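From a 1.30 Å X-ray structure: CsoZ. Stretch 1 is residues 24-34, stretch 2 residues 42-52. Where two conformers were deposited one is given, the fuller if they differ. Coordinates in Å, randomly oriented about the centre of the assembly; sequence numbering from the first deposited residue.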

ATOM      1  N   ARG A  24       0.701   1.014  -8.299  1.00 13.08           N
ATOM      2  CA  ARG A  24       2.051   1.383  -7.923  1.00 13.25           C
ATOM      3  C   ARG A  24       2.618   0.425  -6.873  1.00 13.49           C
ATOM      4  O   ARG A  24       3.768  -0.022  -7.013  1.00 15.07           O
ATOM      5  N   ILE A  25       1.854   0.125  -5.827  1.00 11.72           N
ATOM      6  CA  ILE A  25       2.346  -0.794  -4.852  1.00 12.24           C
ATOM      7  C   ILE A  25       2.468  -2.189  -5.445  1.00 12.16           C
ATOM      8  O   ILE A  25       3.510  -2.877  -5.283  1.00 12.64           O
ATOM      9  N   SER A  26       1.479  -2.654  -6.181  1.00 11.93           N
ATOM     10  CA  SER A  26       1.477  -3.998  -6.706  1.00 12.53           C
ATOM     11  C   SER A  26       2.683  -4.229  -7.615  1.00 12.54           C
ATOM     12  O   SER A  26       3.191  -5.323  -7.666  1.00 13.47           O
ATOM     13  N   ASN A  27       3.058  -3.239  -8.363  1.00 11.87           N
ATOM     14  CA  ASN A  27       4.136  -3.364  -9.328  1.00 14.27           C
ATOM     15  C   ASN A  27       5.531  -3.238  -8.783  1.00 14.05           C
ATOM     16  O   ASN A  27       6.515  -3.484  -9.498  1.00 15.52           O
ATOM     17  N   MET A  28       5.641  -2.940  -7.483  1.00 12.41           N
ATOM     18  CA  MET A  28       6.928  -3.039  -6.849  1.00 12.72           C
ATOM     19  C   MET A  28       7.375  -4.489  -6.869  1.00 12.65           C
ATOM     20  O   MET A  28       6.609  -5.401  -6.597  1.00 12.56           O
ATOM     21  N   ILE A  29       8.653  -4.701  -7.215  1.00 12.90           N
ATOM     22  CA  ILE A  29       9.170  -6.053  -7.199  1.00 13.02           C
ATOM     23  C   ILE A  29       9.071  -6.640  -5.803  1.00 12.40           C
ATOM     24  O   ILE A  29       9.470  -5.995  -4.850  1.00 13.95           O
ATOM     25  N   GLY A  30       8.506  -7.835  -5.688  1.00 12.05           N
ATOM     26  CA  GLY A  30       8.318  -8.485  -4.404  1.00 12.36           C
ATOM     27  C   GLY A  30       6.959  -8.310  -3.798  1.00 12.08           C
ATOM     28  O   GLY A  30       6.641  -8.998  -2.839  1.00 13.10           O
ATOM     29  N   VAL A  31       6.180  -7.352  -4.332  1.00 11.61           N
ATOM     30  CA  VAL A  31       4.816  -7.171  -3.818  1.00 11.13           C
ATOM     31  C   VAL A  31       3.870  -8.017  -4.663  1.00 11.58           C
ATOM     32  O   VAL A  31       3.793  -7.820  -5.867  1.00 12.66           O
ATOM     33  N   HIS A  32       3.149  -8.892  -3.998  0.50 11.19           N
ATOM     34  CA  HIS A  32       2.250  -9.786  -4.689  0.50 12.44           C
ATOM     35  C   HIS A  32       0.829  -9.210  -4.409  0.50 13.07           C
ATOM     36  O   HIS A  32       0.424  -8.235  -4.973  0.50 16.45           O
ATOM     37  N   GLN A  33       0.145  -9.700  -3.481  1.00 17.28           N
ATOM     38  CA  GLN A  33      -1.258  -9.361  -3.273  1.00 17.05           C
ATOM     39  C   GLN A  33      -1.354  -7.953  -2.663  1.00 16.04           C
ATOM     40  O   GLN A  33      -0.634  -7.619  -1.713  1.00 16.68           O
ATOM     41  N   VAL A  34      -2.283  -7.137  -3.146  1.00 14.53           N
ATOM     42  CA  VAL A  34      -2.548  -5.826  -2.607  1.00 14.39           C
ATOM     43  C   VAL A  34      -4.058  -5.569  -2.639  1.00 14.30           C
ATOM     44  O   VAL A  34      -4.683  -5.836  -3.655  1.00 18.25           O
ATOM     45  N   GLN A  42      -7.522   0.846   4.908  1.00 11.23           N
ATOM     46  CA  GLN A  42      -6.602  -0.241   5.125  1.00 11.75           C
ATOM     47  C   GLN A  42      -6.062  -0.745   3.825  1.00 11.98           C
ATOM     48  O   GLN A  42      -6.811  -1.098   2.914  1.00 13.43           O
ATOM     49  N   VAL A  43      -4.731  -0.855   3.794  1.00 12.54           N
ATOM     50  CA  VAL A  43      -4.008  -1.387   2.665  1.00 12.71           C
ATOM     51  C   VAL A  43      -3.410  -2.672   3.112  1.00 13.04           C
ATOM     52  O   VAL A  43      -2.554  -2.696   4.018  1.00 15.92           O
ATOM     53  N   THR A  44      -3.863  -3.785   2.581  1.00 12.76           N
ATOM     54  CA  THR A  44      -3.293  -5.088   2.924  0.50 13.33           C
ATOM     55  C   THR A  44      -2.376  -5.522   1.835  1.00 12.86           C
ATOM     56  O   THR A  44      -2.741  -5.472   0.650  1.00 14.69           O
ATOM     57  N   VAL A  45      -1.188  -5.969   2.210  1.00 12.85           N
ATOM     58  CA  VAL A  45      -0.139  -6.248   1.260  1.00 12.37           C
ATOM     59  C   VAL A  45       0.556  -7.527   1.672  1.00 12.38           C
ATOM     60  O   VAL A  45       0.853  -7.720   2.828  1.00 14.38           O
ATOM     61  N   SER A  46       0.882  -8.363   0.685  1.00 12.71           N
ATOM     62  CA  SER A  46       1.749  -9.516   0.841  1.00 12.83           C
ATOM     63  C   SER A  46       2.975  -9.294  -0.009  1.00 12.07           C
ATOM     64  O   SER A  46       2.888  -8.912  -1.187  1.00 13.45           O
ATOM     65  N   TYR A  47       4.150  -9.446   0.612  1.00 12.34           N
ATOM     66  CA  TYR A  47       5.351  -9.025  -0.065  1.00 13.80           C
ATOM     67  C   TYR A  47       6.576  -9.758   0.489  1.00 13.44           C
ATOM     68  O   TYR A  47       6.563 -10.302   1.575  1.00 16.37           O
ATOM     69  N   GLU A  48       7.619  -9.716  -0.291  1.00 13.46           N
ATOM     70  CA  GLU A  48       8.914 -10.267   0.060  1.00 13.31           C
ATOM     71  C   GLU A  48      10.008  -9.390  -0.482  1.00 14.88           C
ATOM     72  O   GLU A  48       9.813  -8.625  -1.439  1.00 13.37           O
ATOM     73  N   THR A  49      11.227  -9.561   0.086  1.00 14.86           N
ATOM     74  CA  THR A  49      12.427  -8.891  -0.398  1.00 16.16           C
ATOM     75  C   THR A  49      12.502  -9.043  -1.926  1.00 14.02           C
ATOM     76  O   THR A  49      12.284 -10.143  -2.411  1.00 15.30           O
ATOM     77  N   PRO A  50      12.732  -7.953  -2.659  1.00 13.91           N
ATOM     78  CA  PRO A  50      13.265  -6.670  -2.189  1.00 15.64           C
ATOM     79  C   PRO A  50      12.286  -5.657  -1.610  1.00 16.95           C
ATOM     80  O   PRO A  50      12.678  -4.568  -1.186  1.00 20.36           O
ATOM     81  N   ALA A  51      10.996  -5.985  -1.704  1.00 14.42           N
ATOM     82  CA  ALA A  51       9.981  -5.108  -1.119  1.00 14.47           C
ATOM     83  C   ALA A  51      10.096  -5.220   0.394  1.00 13.36           C
ATOM     84  O   ALA A  51      10.418  -6.276   0.911  1.00 15.09           O
ATOM     85  N   ASN A  52       9.782  -4.134   1.082  1.00 14.73           N
ATOM     86  CA  ASN A  52       9.717  -4.167   2.506  1.00 14.20           C
ATOM     87  C   ASN A  52       8.712  -3.143   2.950  1.00 13.71           C
ATOM     88  O   ASN A  52       8.240  -2.342   2.156  1.00 13.67           O
TER

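The two stretches meet as neighbouring antiparallel strands interrupted by a beta bulge, with a small aliphatic cluster on one face and a histidine-glutamate hydrogen bond among the polar side chains. The strand axes, 31-34 and 42-47, approach to 4.7 Å at 156° between their N-to-C directions, and the contact buries 598 Å² summed over both sides.

The backbone sets where each side chain can go. V31 pairs with Y47 (CA to CA 4.2 Å) and V34 with V45 (CA to CA 4.6 Å), both as non-hydrogen-bonded antiparallel pairs. Two steps along one strand against three along the other define the bulge, and H32, with phi/psi of -105/-97, departs from regular strand geometry there. Three hydrogen bonds hold the register: E48 N to G30 O at 2.8 Å, H32 N to S46 O at 2.8 Å, and S46 N to Q33 O at 2.9 Å, with angles at hydrogen of 153°, 165° and 164°.

V31 and Y47, and V34 and V45, all direct their side chains to the same face of the sheet, on both sides of the bulge. V31 (chi1 t) places CG2 4.1 Å from Y47 CB and, more closely, 3.6 Å from A51 CB, whose methyl points toward stretch 1. V34, also t, brings CG2 within 4.3 Å of V45 CG1; V45 is m. The helical residue I25 (m, t) points toward stretch 2 and reaches both V45, with CG2 4.1 Å from V45 CG1, and V43, with CD1 4.2 Å from V43 CG1. These separations are those of ordinary van der Waals packing. Y47 (chi1 p) contributes its CB here, while the end of its side chain leads away and its OH is hydrogen-bonded elsewhere in the structure.

The polar contact depends on two side chains that start sideways and come nearer at their ends. H32 (chi1 m, chi2 -47°) and E48 (chi1 p, chi2 t) meet with H32 NE2 donating to E48 OE1 at 2.7 Å and 168°, a short and nearly linear hydrogen bond. The carboxylate oxygen lies at the ring edge, near its plane, as expected for an acceptor facing a ring nitrogen. S46 (m) points toward stretch 1, and its CB lies 3.4 Å from Q33 OE1; Q33 is m at chi1 but between wells at chi2, 100°.

At the turn end, M28 to V31 form a type II beta turn, closed by V31 N to M28 O at 3.0 Å. G30 sits at phi/psi 97/-15, where a CB would be jammed against the preceding carbonyl oxygen and would also lie 2.1 Å from E48 O, a clash. With no side chain on G30, the two backbones can come close here, with G30 CA 3.3 Å from E48 O in a CA-H...O contact. Beside it, I29 (m, m) packs CG2 against P50 CG at 3.8 Å; the peptide bond before P50 is cis.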

ATOM      1  CB  ARG A  24       2.158   2.810  -7.477  1.00 15.58           C
ATOM      2  CG  ARG A  24       1.974   3.815  -8.587  1.00 18.80           C
ATOM      3  CD  ARG A  24       3.289   4.040  -9.308  1.00 21.94           C
ATOM      4  NE  ARG A  24       4.323   4.573  -8.464  1.00 26.33           N
ATOM      5  CZ  ARG A  24       5.567   4.752  -8.824  1.00 27.15           C
ATOM      6  NH1 ARG A  24       5.935   4.559 -10.088  1.00 36.37           N
ATOM      7  NH2 ARG A  24       6.475   5.207  -7.979  1.00 35.39           N
ATOM      8  CB  ILE A  25       1.468  -0.813  -3.614  1.00 12.46           C
ATOM      9  CG1 ILE A  25       1.505   0.551  -2.917  1.00 12.29           C
ATOM     10  CG2 ILE A  25       1.895  -1.928  -2.688  1.00 13.55           C
ATOM     11  CD1 ILE A  25       0.541   0.629  -1.741  1.00 13.44           C
ATOM     12  CB  SER A  26       0.241  -4.271  -7.572  1.00 14.24           C
ATOM     13  OG  SER A  26      -0.896  -4.325  -6.754  1.00 16.15           O
ATOM     14  CB  ASN A  27       3.931  -2.438 -10.518  1.00 14.76           C
ATOM     15  CG  ASN A  27       2.704  -2.869 -11.371  1.00 16.18           C
ATOM     16  OD1 ASN A  27       2.174  -3.957 -11.219  1.00 18.74           O
ATOM     17  ND2 ASN A  27       2.266  -1.975 -12.188  1.00 20.01           N
ATOM     18  CB  MET A  28       6.827  -2.559  -5.400  1.00 13.84           C
ATOM     19  CG  MET A  28       6.522  -1.111  -5.297  1.00 14.94           C
ATOM     20  SD  MET A  28       6.215  -0.642  -3.567  1.00 16.65           S
ATOM     21  CE  MET A  28       7.746  -0.834  -2.863  1.00 22.12           C
ATOM     22  CB  ILE A  29      10.579  -6.148  -7.733  1.00 14.67           C
ATOM     23  CG1 ILE A  29      10.632  -5.635  -9.165  1.00 17.25           C
ATOM     24  CG2 ILE A  29      11.077  -7.591  -7.630  1.00 14.58           C
ATOM     25  CD1 ILE A  29       9.900  -6.447 -10.164  1.00 19.35           C
ATOM     26  CB  VAL A  31       4.375  -5.707  -3.848  1.00 11.55           C
ATOM     27  CG1 VAL A  31       2.923  -5.638  -3.379  1.00 13.18           C
ATOM     28  CG2 VAL A  31       5.282  -4.865  -2.948  1.00 12.91           C
ATOM     29  CB  HIS A  32       2.565 -11.220  -4.280  0.50 13.89           C
ATOM     30  CG  HIS A  32       4.022 -11.561  -4.409  0.50 12.96           C
ATOM     31  ND1 HIS A  32       4.754 -11.245  -5.529  0.50 12.88           N
ATOM     32  CD2 HIS A  32       4.883 -12.136  -3.550  0.50 14.55           C
ATOM     33  CE1 HIS A  32       6.004 -11.628  -5.361  0.50 13.12           C
ATOM     34  NE2 HIS A  32       6.109 -12.194  -4.176  0.50 14.29           N
ATOM     35  CB  GLN A  33      -1.921 -10.419  -2.406  1.00 20.66           C
ATOM     36  CG  GLN A  33      -2.035 -11.828  -3.048  1.00 25.81           C
ATOM     37  CD  GLN A  33      -0.988 -12.818  -2.604  1.00 27.98           C
ATOM     38  OE1 GLN A  33       0.165 -12.467  -2.461  1.00 26.96           O
ATOM     39  NE2 GLN A  33      -1.371 -14.058  -2.389  1.00 37.94           N
ATOM     40  CB  VAL A  34      -1.896  -4.691  -3.412  1.00 17.12           C
ATOM     41  CG1 VAL A  34      -2.254  -3.303  -2.868  1.00 17.62           C
ATOM     42  CG2 VAL A  34      -0.403  -4.886  -3.501  1.00 17.72           C
ATOM     43  CB  GLN A  42      -7.297  -1.375   5.862  1.00 14.72           C
ATOM     44  CG  GLN A  42      -7.621  -0.944   7.298  1.00 19.12           C
ATOM     45  CD  GLN A  42      -8.405  -2.006   8.029  1.00 23.33           C
ATOM     46  OE1 GLN A  42      -8.296  -3.170   7.697  1.00 27.78           O
ATOM     47  NE2 GLN A  42      -9.158  -1.597   9.038  1.00 27.40           N
ATOM     48  CB  VAL A  43      -2.926  -0.395   2.202  1.00 14.50           C
ATOM     49  CG1 VAL A  43      -2.056  -0.996   1.117  1.00 16.38           C
ATOM     50  CG2 VAL A  43      -3.536   0.912   1.776  1.00 16.57           C
ATOM     51  CB  THR A  44      -4.332  -6.204   3.150  0.50 15.94           C
ATOM     52  OG1 THR A  44      -5.174  -6.341   2.002  0.50 21.61           O
ATOM     53  CG2 THR A  44      -5.181  -5.884   4.372  0.50 16.96           C
ATOM     54  CB  VAL A  45       0.824  -5.084   1.184  1.00 14.76           C
ATOM     55  CG1 VAL A  45       0.309  -3.823   0.615  1.00 22.92           C
ATOM     56  CG2 VAL A  45       1.445  -4.746   2.484  1.00 16.50           C
ATOM     57  CB  SER A  46       1.060 -10.793   0.388  1.00 17.07           C
ATOM     58  OG  SER A  46      -0.062 -11.009   1.170  1.00 22.99           O
ATOM     59  CB  TYR A  47       5.581  -7.516   0.136  1.00 13.22           C
ATOM     60  CG  TYR A  47       5.761  -7.104   1.566  1.00 12.87           C
ATOM     61  CD1 TYR A  47       4.684  -6.843   2.343  1.00 14.11           C
ATOM     62  CD2 TYR A  47       7.008  -7.049   2.167  1.00 14.25           C
ATOM     63  CE1 TYR A  47       4.808  -6.565   3.704  1.00 15.26           C
ATOM     64  CE2 TYR A  47       7.133  -6.750   3.486  1.00 15.17           C
ATOM     65  CZ  TYR A  47       6.042  -6.483   4.250  1.00 15.28           C
ATOM     66  OH  TYR A  47       6.230  -6.181   5.597  1.00 17.55           O
ATOM     67  CB  GLU A  48       9.088 -11.681  -0.465  1.00 15.31           C
ATOM     68  CG  GLU A  48       9.053 -11.762  -1.982  1.00 14.13           C
ATOM     69  CD  GLU A  48       9.106 -13.202  -2.493  1.00 15.55           C
ATOM     70  OE1 GLU A  48       8.199 -13.586  -3.250  1.00 16.46           O
ATOM     71  OE2 GLU A  48      10.059 -13.957  -2.149  1.00 18.09           O
ATOM     72  CB  THR A  49      13.649  -9.520   0.255  1.00 18.96           C
ATOM     73  OG1 THR A  49      13.488  -9.313   1.637  1.00 23.70           O
ATOM     74  CG2 THR A  49      14.942  -8.921  -0.232  1.00 21.46           C
ATOM     75  CB  PRO A  50      13.906  -6.081  -3.467  1.00 16.80           C
ATOM     76  CG  PRO A  50      13.049  -6.616  -4.559  1.00 15.71           C
ATOM     77  CD  PRO A  50      12.757  -8.031  -4.130  1.00 15.04           C
ATOM     78  CB  ALA A  51       8.585  -5.524  -1.603  1.00 16.13           C
ATOM     79  CB  ASN A  52      11.089  -3.949   3.153  1.00 17.26           C
ATOM     80  CG  ASN A  52      11.783  -2.748   2.608  1.00 18.82           C
ATOM     81  OD1 ASN A  52      11.362  -1.610   2.766  1.00 17.83           O
ATOM     82  ND2 ASN A  52      12.903  -3.018   1.940  1.00 29.47           N
TER